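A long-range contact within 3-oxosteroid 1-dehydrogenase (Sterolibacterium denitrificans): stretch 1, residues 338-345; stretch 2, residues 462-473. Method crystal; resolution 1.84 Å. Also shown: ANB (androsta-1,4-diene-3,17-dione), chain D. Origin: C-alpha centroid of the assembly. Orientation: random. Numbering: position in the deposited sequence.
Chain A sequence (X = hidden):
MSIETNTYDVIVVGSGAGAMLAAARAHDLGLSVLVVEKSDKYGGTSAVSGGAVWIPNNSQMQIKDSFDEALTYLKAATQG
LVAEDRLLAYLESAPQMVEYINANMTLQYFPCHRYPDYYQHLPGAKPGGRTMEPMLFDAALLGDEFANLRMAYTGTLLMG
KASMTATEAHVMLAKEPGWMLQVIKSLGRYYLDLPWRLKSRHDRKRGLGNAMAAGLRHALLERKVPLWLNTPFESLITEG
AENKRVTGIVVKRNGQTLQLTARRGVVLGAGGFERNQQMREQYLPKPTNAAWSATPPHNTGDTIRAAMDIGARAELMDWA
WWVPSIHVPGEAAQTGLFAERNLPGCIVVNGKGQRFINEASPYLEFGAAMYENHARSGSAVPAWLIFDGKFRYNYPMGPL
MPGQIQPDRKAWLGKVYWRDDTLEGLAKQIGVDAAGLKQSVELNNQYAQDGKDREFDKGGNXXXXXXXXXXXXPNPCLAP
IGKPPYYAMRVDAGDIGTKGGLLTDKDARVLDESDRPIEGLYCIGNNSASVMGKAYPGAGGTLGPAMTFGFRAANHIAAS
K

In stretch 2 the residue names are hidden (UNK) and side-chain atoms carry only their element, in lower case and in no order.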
ATOM      1  N   PHE A 338      -1.220  -7.478  -6.667  1.00 24.72           N
ATOM      2  CA  PHE A 338       0.122  -6.850  -6.527  1.00 25.68           C
ATOM      3  C   PHE A 338       1.173  -7.659  -7.272  1.00 27.54           C
ATOM      4  O   PHE A 338       1.966  -7.022  -8.005  1.00 27.49           O
ATOM      5  CB  PHE A 338       0.502  -6.660  -5.072  1.00 28.48           C
ATOM      6  CG  PHE A 338      -0.434  -5.749  -4.323  1.00 31.87           C
ATOM      7  CD1 PHE A 338      -0.259  -4.379  -4.357  1.00 29.66           C
ATOM      8  CD2 PHE A 338      -1.503  -6.261  -3.608  1.00 29.00           C
ATOM      9  CE1 PHE A 338      -1.106  -3.535  -3.662  1.00 29.20           C
ATOM     10  CE2 PHE A 338      -2.368  -5.406  -2.945  1.00 28.64           C
ATOM     11  CZ  PHE A 338      -2.167  -4.050  -2.965  1.00 29.75           C
ATOM     12  N   ALA A 339       1.197  -8.980  -7.077  1.00 25.28           N
ATOM     13  CA  ALA A 339       2.316  -9.848  -7.531  1.00 29.74           C
ATOM     14  C   ALA A 339       1.919 -10.779  -8.684  1.00 26.60           C
ATOM     15  O   ALA A 339       2.795 -11.144  -9.487  1.00 24.46           O
ATOM     16  CB  ALA A 339       2.764 -10.693  -6.361  1.00 29.41           C
ATOM     17  N   GLU A 340       0.661 -11.245  -8.685  1.00 26.80           N
ATOM     18  CA  GLU A 340       0.252 -12.474  -9.430  1.00 29.01           C
ATOM     19  C   GLU A 340       0.205 -12.199 -10.936  1.00 26.62           C
ATOM     20  O   GLU A 340       0.331 -13.163 -11.729  1.00 25.18           O
ATOM     21  CB  GLU A 340      -1.110 -12.984  -8.956  1.00 25.92           C
ATOM     22  CG  GLU A 340      -1.194 -13.205  -7.469  1.00 25.91           C
ATOM     23  CD  GLU A 340      -1.851 -12.051  -6.724  1.00 28.37           C
ATOM     24  OE1 GLU A 340      -1.381 -10.881  -6.885  1.00 31.22           O
ATOM     25  OE2 GLU A 340      -2.784 -12.319  -5.944  1.00 26.39           O
ATOM     26  N   ARG A 341       0.055 -10.937 -11.357  1.00 23.93           N
ATOM     27  CA  ARG A 341       0.024 -10.586 -12.797  1.00 23.70           C
ATOM     28  C   ARG A 341       1.371 -10.924 -13.482  1.00 21.85           C
ATOM     29  O   ARG A 341       1.386 -11.100 -14.716  1.00 23.15           O
ATOM     30  CB  ARG A 341      -0.292  -9.106 -13.033  1.00 24.89           C
ATOM     31  CG  ARG A 341      -1.666  -8.671 -12.526  1.00 25.27           C
ATOM     32  CD  ARG A 341      -1.821  -7.153 -12.562  1.00 23.13           C
ATOM     33  NE  ARG A 341      -1.161  -6.537 -11.417  1.00 23.50           N
ATOM     34  CZ  ARG A 341       0.001  -5.875 -11.457  1.00 20.46           C
ATOM     35  NH1 ARG A 341       0.644  -5.694 -12.591  1.00 19.92           N
ATOM     36  NH2 ARG A 341       0.476  -5.333 -10.355  1.00 22.07           N
ATOM     37  N   ASN A 342       2.455 -10.984 -12.733  1.00 22.26           N
ATOM     38  CA  ASN A 342       3.814 -11.239 -13.297  1.00 22.19           C
ATOM     39  C   ASN A 342       3.946 -12.711 -13.694  1.00 23.78           C
ATOM     40  O   ASN A 342       4.901 -13.052 -14.455  1.00 24.59           O
ATOM     41  CB  ASN A 342       4.929 -10.901 -12.318  1.00 22.23           C
ATOM     42  CG  ASN A 342       5.019  -9.423 -11.999  1.00 23.72           C
ATOM     43  OD1 ASN A 342       3.990  -8.777 -11.833  1.00 21.99           O
ATOM     44  ND2 ASN A 342       6.236  -8.934 -11.792  1.00 22.08           N
ATOM     45  N   LEU A 343       3.050 -13.559 -13.204  1.00 23.33           N
ATOM     46  CA  LEU A 343       3.099 -15.033 -13.451  1.00 25.14           C
ATOM     47  C   LEU A 343       2.815 -15.346 -14.909  1.00 22.75           C
ATOM     48  O   LEU A 343       2.133 -14.610 -15.634  1.00 25.94           O
ATOM     49  CB  LEU A 343       2.165 -15.755 -12.486  1.00 25.50           C
ATOM     50  CG  LEU A 343       2.630 -15.720 -11.029  1.00 26.69           C
ATOM     51  CD1 LEU A 343       1.516 -16.184 -10.108  1.00 29.74           C
ATOM     52  CD2 LEU A 343       3.858 -16.583 -10.829  1.00 29.95           C
ATOM     53  N   PRO A 344       3.414 -16.443 -15.432  1.00 22.52           N
ATOM     54  CA  PRO A 344       3.341 -16.741 -16.856  1.00 23.22           C
ATOM     55  C   PRO A 344       2.014 -17.390 -17.282  1.00 24.97           C
ATOM     56  O   PRO A 344       1.564 -18.270 -16.602  1.00 25.88           O
ATOM     57  CB  PRO A 344       4.550 -17.693 -17.031  1.00 22.18           C
ATOM     58  CG  PRO A 344       4.608 -18.421 -15.775  1.00 23.89           C
ATOM     59  CD  PRO A 344       4.290 -17.374 -14.712  1.00 24.49           C
ATOM     60  N   GLY A 345       1.433 -16.896 -18.379  1.00 22.79           N
ATOM     61  CA  GLY A 345       0.207 -17.456 -18.977  1.00 27.46           C
ATOM     62  C   GLY A 345      -1.028 -16.573 -18.792  1.00 27.54           C
ATOM     63  O   GLY A 345      -2.108 -17.040 -19.146  1.00 28.73           O
ATOM     64  N   UNK A 462      14.596  -7.260 -14.167  1.00 23.30           N
ATOM     65  CA  UNK A 462      14.631  -8.086 -12.923  1.00 24.94           C
ATOM     66  C   UNK A 462      13.414  -7.807 -12.044  1.00 23.24           C
ATOM     67  O   UNK A 462      13.044  -8.695 -11.293  1.00 22.17           O
ATOM     68  c   UNK A 462      16.174  -6.494 -11.672  1.00 26.73           C
ATOM     69  c   UNK A 462      17.095  -8.445 -12.983  1.00 26.42           C
ATOM     70  c   UNK A 462      15.944  -7.924 -12.144  1.00 25.26           C
ATOM     71  N   UNK A 463      12.797  -6.626 -12.126  1.00 24.17           N
ATOM     72  CA  UNK A 463      11.574  -6.371 -11.328  1.00 23.10           C
ATOM     73  C   UNK A 463      10.471  -7.310 -11.824  1.00 21.55           C
ATOM     74  O   UNK A 463       9.887  -8.061 -11.013  1.00 25.00           O
ATOM     75  c   UNK A 463       9.476  -4.902  -9.460  1.00 27.68           C
ATOM     76  c   UNK A 463      11.125  -4.904 -11.355  1.00 24.55           C
ATOM     77  c   UNK A 463       8.669  -4.688 -11.681  1.00 27.87           C
ATOM     78  c   UNK A 463       7.373  -4.664 -11.199  1.00 26.23           C
ATOM     79  c   UNK A 463       8.175  -4.861  -8.982  1.00 29.63           C
ATOM     80  c   UNK A 463       7.131  -4.731  -9.856  1.00 29.00           C
ATOM     81  c   UNK A 463       9.737  -4.774 -10.812  1.00 24.15           C
ATOM     82  N   UNK A 464      10.176  -7.279 -13.115  1.00 22.89           N
ATOM     83  CA  UNK A 464       9.132  -8.149 -13.725  1.00 22.63           C
ATOM     84  C   UNK A 464       9.378  -9.609 -13.320  1.00 23.78           C
ATOM     85  O   UNK A 464       8.451 -10.291 -12.842  1.00 22.17           O
ATOM     86  c   UNK A 464       9.133  -8.079 -15.245  1.00 23.55           C
ATOM     87  c   UNK A 464       8.629  -6.798 -15.872  1.00 23.79           C
ATOM     88  o   UNK A 464       8.353  -6.839 -17.071  1.00 24.27           O
ATOM     89  o   UNK A 464       8.652  -5.777 -15.192  1.00 23.97           O
ATOM     90  N   UNK A 465      10.623 -10.068 -13.431  1.00 23.36           N
ATOM     91  CA  UNK A 465      10.965 -11.505 -13.243  1.00 23.08           C
ATOM     92  C   UNK A 465      10.922 -11.895 -11.768  1.00 24.41           C
ATOM     93  O   UNK A 465      10.781 -13.078 -11.499  1.00 26.29           O
ATOM     94  c   UNK A 465      13.601 -12.168 -15.997  1.00 27.64           C
ATOM     95  c   UNK A 465      15.447 -10.553 -16.354  1.00 30.59           C
ATOM     96  n   UNK A 465      16.623 -10.093 -15.961  1.00 31.42           N
ATOM     97  c   UNK A 465      12.375 -11.605 -15.349  1.00 23.83           C
ATOM     98  n   UNK A 465      14.854 -11.525 -15.654  1.00 30.38           N
ATOM     99  c   UNK A 465      12.338 -11.794 -13.843  1.00 24.13           C
ATOM    100  n   UNK A 465      14.871 -10.016 -17.415  1.00 31.25           N
ATOM    101  N   UNK A 466      10.970 -10.947 -10.831  1.00 24.08           N
ATOM    102  CA  UNK A 466      10.929 -11.240  -9.381  1.00 25.58           C
ATOM    103  C   UNK A 466       9.696 -12.093  -9.038  1.00 25.39           C
ATOM    104  O   UNK A 466       9.791 -12.959  -8.169  1.00 24.83           O
ATOM    105  c   UNK A 466      11.086 -10.448  -4.279  1.00 29.31           C
ATOM    106  c   UNK A 466      12.116 -10.930  -5.063  1.00 28.96           C
ATOM    107  c   UNK A 466      10.960  -9.950  -8.564  1.00 26.06           C
ATOM    108  o   UNK A 466      11.032 -10.522  -2.919  1.00 31.31           O
ATOM    109  c   UNK A 466      10.022  -9.802  -4.885  1.00 29.64           C
ATOM    110  c   UNK A 466      10.004  -9.655  -6.264  1.00 27.68           C
ATOM    111  c   UNK A 466      12.083 -10.765  -6.443  1.00 28.10           C
ATOM    112  c   UNK A 466      11.019 -10.135  -7.070  1.00 25.84           C
ATOM    113  N   UNK A 467       8.542 -11.800  -9.635  1.00 25.34           N
ATOM    114  CA  UNK A 467       7.262 -12.485  -9.367  1.00 26.01           C
ATOM    115  C   UNK A 467       6.881 -13.389 -10.543  1.00 24.40           C
ATOM    116  O   UNK A 467       5.712 -13.795 -10.609  1.00 25.75           O
ATOM    117  c   UNK A 467       6.343 -11.716  -6.489  1.00 29.07           C
ATOM    118  c   UNK A 467       6.194 -11.443  -9.017  1.00 26.56           C
ATOM    119  c   UNK A 467       6.202  -8.992  -6.114  1.00 30.27           C
ATOM    120  c   UNK A 467       6.185  -9.529  -7.395  1.00 28.93           C
ATOM    121  o   UNK A 467       6.339  -9.230  -3.799  1.00 33.98           O
ATOM    122  c   UNK A 467       6.369 -11.198  -5.197  1.00 31.40           C
ATOM    123  c   UNK A 467       6.337  -9.822  -5.019  1.00 33.41           C
ATOM    124  c   UNK A 467       6.263 -10.901  -7.609  1.00 27.11           C
ATOM    125  N   UNK A 468       7.800 -13.661 -11.471  1.00 24.44           N
ATOM    126  CA  UNK A 468       7.630 -14.742 -12.460  1.00 22.36           C
ATOM    127  C   UNK A 468       7.794 -16.131 -11.815  1.00 23.19           C
ATOM    128  O   UNK A 468       8.032 -16.216 -10.600  1.00 28.03           O
ATOM    129  N   UNK A 469       7.651 -17.181 -12.604  1.00 27.49           N
ATOM    130  CA  UNK A 469       7.862 -18.587 -12.159  1.00 28.29           C
ATOM    131  C   UNK A 469       9.288 -18.974 -12.581  1.00 27.68           C
ATOM    132  O   UNK A 469       9.547 -19.044 -13.780  1.00 27.07           O
ATOM    133  c   UNK A 469       6.801 -19.511 -12.744  1.00 26.01           C
ATOM    134  o   UNK A 469       7.978 -21.403 -11.820  1.00 31.72           O
ATOM    135  o   UNK A 469       5.849 -21.604 -12.355  1.00 30.12           O
ATOM    136  c   UNK A 469       6.877 -20.959 -12.269  1.00 30.30           C
ATOM    137  N   UNK A 470      10.169 -19.049 -11.589  1.00 36.27           N
ATOM    138  CA  UNK A 470      11.554 -19.591 -11.594  1.00 46.21           C
ATOM    139  C   UNK A 470      11.719 -20.715 -12.638  1.00 39.21           C
ATOM    140  O   UNK A 470      12.682 -20.693 -13.437  1.00 38.69           O
ATOM    141  c   UNK A 470      15.191 -22.564  -9.350  1.00 79.84           C
ATOM    142  c   UNK A 470      12.994 -20.929  -9.902  1.00 66.21           C
ATOM    143  c   UNK A 470      12.824 -22.278  -9.635  1.00 66.90           C
ATOM    144  c   UNK A 470      13.909 -23.097  -9.364  1.00 74.11           C
ATOM    145  c   UNK A 470      14.279 -20.411  -9.872  1.00 73.82           C
ATOM    146  c   UNK A 470      11.814 -20.030 -10.146  1.00 54.98           C
ATOM    147  c   UNK A 470      15.376 -21.213  -9.597  1.00 75.34           C
ATOM    148  o   UNK A 470      16.277 -23.355  -9.097  1.00 80.46           O
ATOM    149  N   UNK A 471      10.784 -21.671 -12.667  1.00 38.79           N
ATOM    150  CA  UNK A 471      10.848 -22.920 -13.491  1.00 41.01           C
ATOM    151  C   UNK A 471      10.623 -22.619 -14.970  1.00 41.69           C
ATOM    152  O   UNK A 471      10.968 -23.470 -15.810  1.00 40.19           O
ATOM    153  c   UNK A 471       9.824 -23.948 -13.000  1.00 44.14           C
ATOM    154  n   UNK A 471       9.184 -23.648 -10.659  1.00 45.59           N
ATOM    155  c   UNK A 471      10.014 -24.226 -11.522  1.00 49.80           C
ATOM    156  o   UNK A 471      10.975 -24.901 -11.156  1.00 56.64           O
ATOM    157  N   UNK A 472      10.068 -21.452 -15.318  1.00 31.05           N
ATOM    158  CA  UNK A 472       9.574 -21.236 -16.701  1.00 29.31           C
ATOM    159  C   UNK A 472      10.642 -20.461 -17.464  1.00 33.32           C
ATOM    160  O   UNK A 472      11.124 -19.400 -16.966  1.00 33.03           O
ATOM    161  c   UNK A 472       7.772 -20.121 -18.063  1.00 29.60           C
ATOM    162  c   UNK A 472       8.185 -20.562 -16.696  1.00 30.47           C
ATOM    163  c   UNK A 472       7.141 -21.450 -16.039  1.00 33.38           C
ATOM    164  N   UNK A 473      11.016 -21.000 -18.632  1.00 32.80           N
ATOM    165  CA  UNK A 473      12.140 -20.523 -19.470  1.00 36.45           C
ATOM    166  C   UNK A 473      11.626 -20.461 -20.895  1.00 33.69           C
ATOM    167  O   UNK A 473      10.700 -21.183 -21.219  1.00 46.96           O
ATOM    168  c   UNK A 473      13.386 -21.396 -19.267  1.00 38.22           C
ATOM    169  c   UNK A 473      15.592 -21.999 -16.119  1.00 54.46           C
ATOM    170  c   UNK A 473      13.938 -21.359 -17.851  1.00 40.77           C
ATOM    171  n   UNK A 473      16.812 -22.772 -15.763  1.00 58.02           N
ATOM    172  c   UNK A 473      15.228 -22.108 -17.587  1.00 44.95           C
TER
HETATM  173  C1  ANB D 602       2.307  -3.788  -1.873  0.77 58.59           C
HETATM  174  C10 ANB D 602       3.245  -4.947  -1.720  0.77 57.18           C
HETATM  175  C11 ANB D 602       1.242  -6.575  -1.302  0.77 64.73           C
HETATM  176  C12 ANB D 602       0.726  -7.847  -0.615  0.77 68.97           C
HETATM  177  C13 ANB D 602       1.759  -8.957  -0.689  0.77 71.57           C
HETATM  178  C14 ANB D 602       3.028  -8.456   0.014  0.77 69.75           C
HETATM  179  C15 ANB D 602       3.869  -9.726   0.202  0.77 70.23           C
HETATM  180  C16 ANB D 602       2.826 -10.818   0.497  0.77 71.86           C
HETATM  181  C17 ANB D 602       1.488 -10.231   0.098  0.77 73.67           C
HETATM  182  C18 ANB D 602       2.000  -9.444  -2.138  0.77 70.34           C
HETATM  183  C19 ANB D 602       3.565  -5.457  -3.153  0.77 59.71           C
HETATM  184  C2  ANB D 602       2.696  -2.514  -1.956  0.77 58.87           C
HETATM  185  C3  ANB D 602       4.060  -2.126  -1.601  0.77 47.96           C
HETATM  186  C4  ANB D 602       4.839  -3.183  -0.968  0.77 50.90           C
HETATM  187  C5  ANB D 602       4.531  -4.483  -1.069  0.77 54.20           C
HETATM  188  C6  ANB D 602       5.498  -5.542  -0.619  0.77 57.28           C
HETATM  189  C7  ANB D 602       4.840  -6.692   0.129  0.77 61.87           C
HETATM  190  C8  ANB D 602       3.651  -7.234  -0.653  0.77 65.05           C
HETATM  191  C9  ANB D 602       2.624  -6.091  -0.830  0.77 60.21           C
HETATM  192  O1  ANB D 602       4.499  -0.984  -1.789  0.77 29.33           O
HETATM  193  O2  ANB D 602       0.409 -10.716   0.349  0.77 68.66           O

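Position 462 carries three carbons, one bearing the other two. They are out of reach of stretch 1. A branch at CB fits Val462.

Position 463 has one carbon and then a ring of six carbons, with no oxygen. Asn342 ND2 lies oblique to the ring. This is Phe463; its CE2 is 4.5 Å from Asn342 ND2.

Position 464 has two carbons, the second carrying two oxygens. Its backbone makes the key contact: Asn342 ND2 donates a hydrogen bond to the backbone O of 464 at 2.8 Å, with an angle of 159°. The side chain is a short carboxylate, Asp464.

Position 465 has three carbons, a nitrogen, and a carbon with two more nitrogens. Its CA-to-CB bond points away from stretch 1. This guanidinium group marks Arg465.

Position 466 has one carbon and a six-carbon ring bearing an oxygen. It makes no contact with stretch 1. It is Tyr466.

Position 467 has the same atoms, but its CA-to-CB bond points toward stretch 1. Ala339 CB sits over one ring face in a CH-pi contact. Asn342 ND2 lies at the ring edge, and Asn342 CB is 3.6 Å from the CB of 467. It is Tyr467. Ala339 CB is 3.7 Å from Tyr467 CG. The hydroxyl, Tyr467 OH, is hydrogen-bonded elsewhere in the structure.

Position 468 has no side-chain atoms. Here the CA atoms of the two stretches come closest, with Leu343 CA 4.6 Å from the CA of 468. It is Gly468.

Position 469 has two carbons, the second with two oxygens. Its CB is 3.8 Å from Pro344 CD. This is Asp469. It opens a type I turn that ends at position 472.

Position 470 has one carbon and a six-carbon ring with an oxygen. It is exposed, poorly ordered and far from stretch 1. This is Tyr470.

Position 471 has two carbons, the second bearing one oxygen and one nitrogen. This is Asn471. Its N and ND2 both donate to Asp469 OD1, at 2.9 and 2.8 Å, within the turn.

Position 472 has three carbons, one carrying two. Its CA-to-CB bond points toward stretch 1, and one of its carbons packs on Pro344 CG. This is Val472; its CG2 is 4.0 Å from Pro344 CG.

Position 473 has four carbons in a row ending in nitrogen. It is extended and out of reach. This is Lys473.

The contact buries 408 Å², both sides summed, with Asn342 and Tyr467 the residues most covered, at 88 and 86 Å². One hydrogen bond ties Asn342 to the helix backbone. Ala339 packs on the Tyr467 ring, and Pro344 packs against the turn. Leu343 CD2 lies 3.4 Å from Tyr467 O, which is buried without a hydrogen-bond partner in the model.

Stretch 2 462-473: VFDRYYGDYNVK
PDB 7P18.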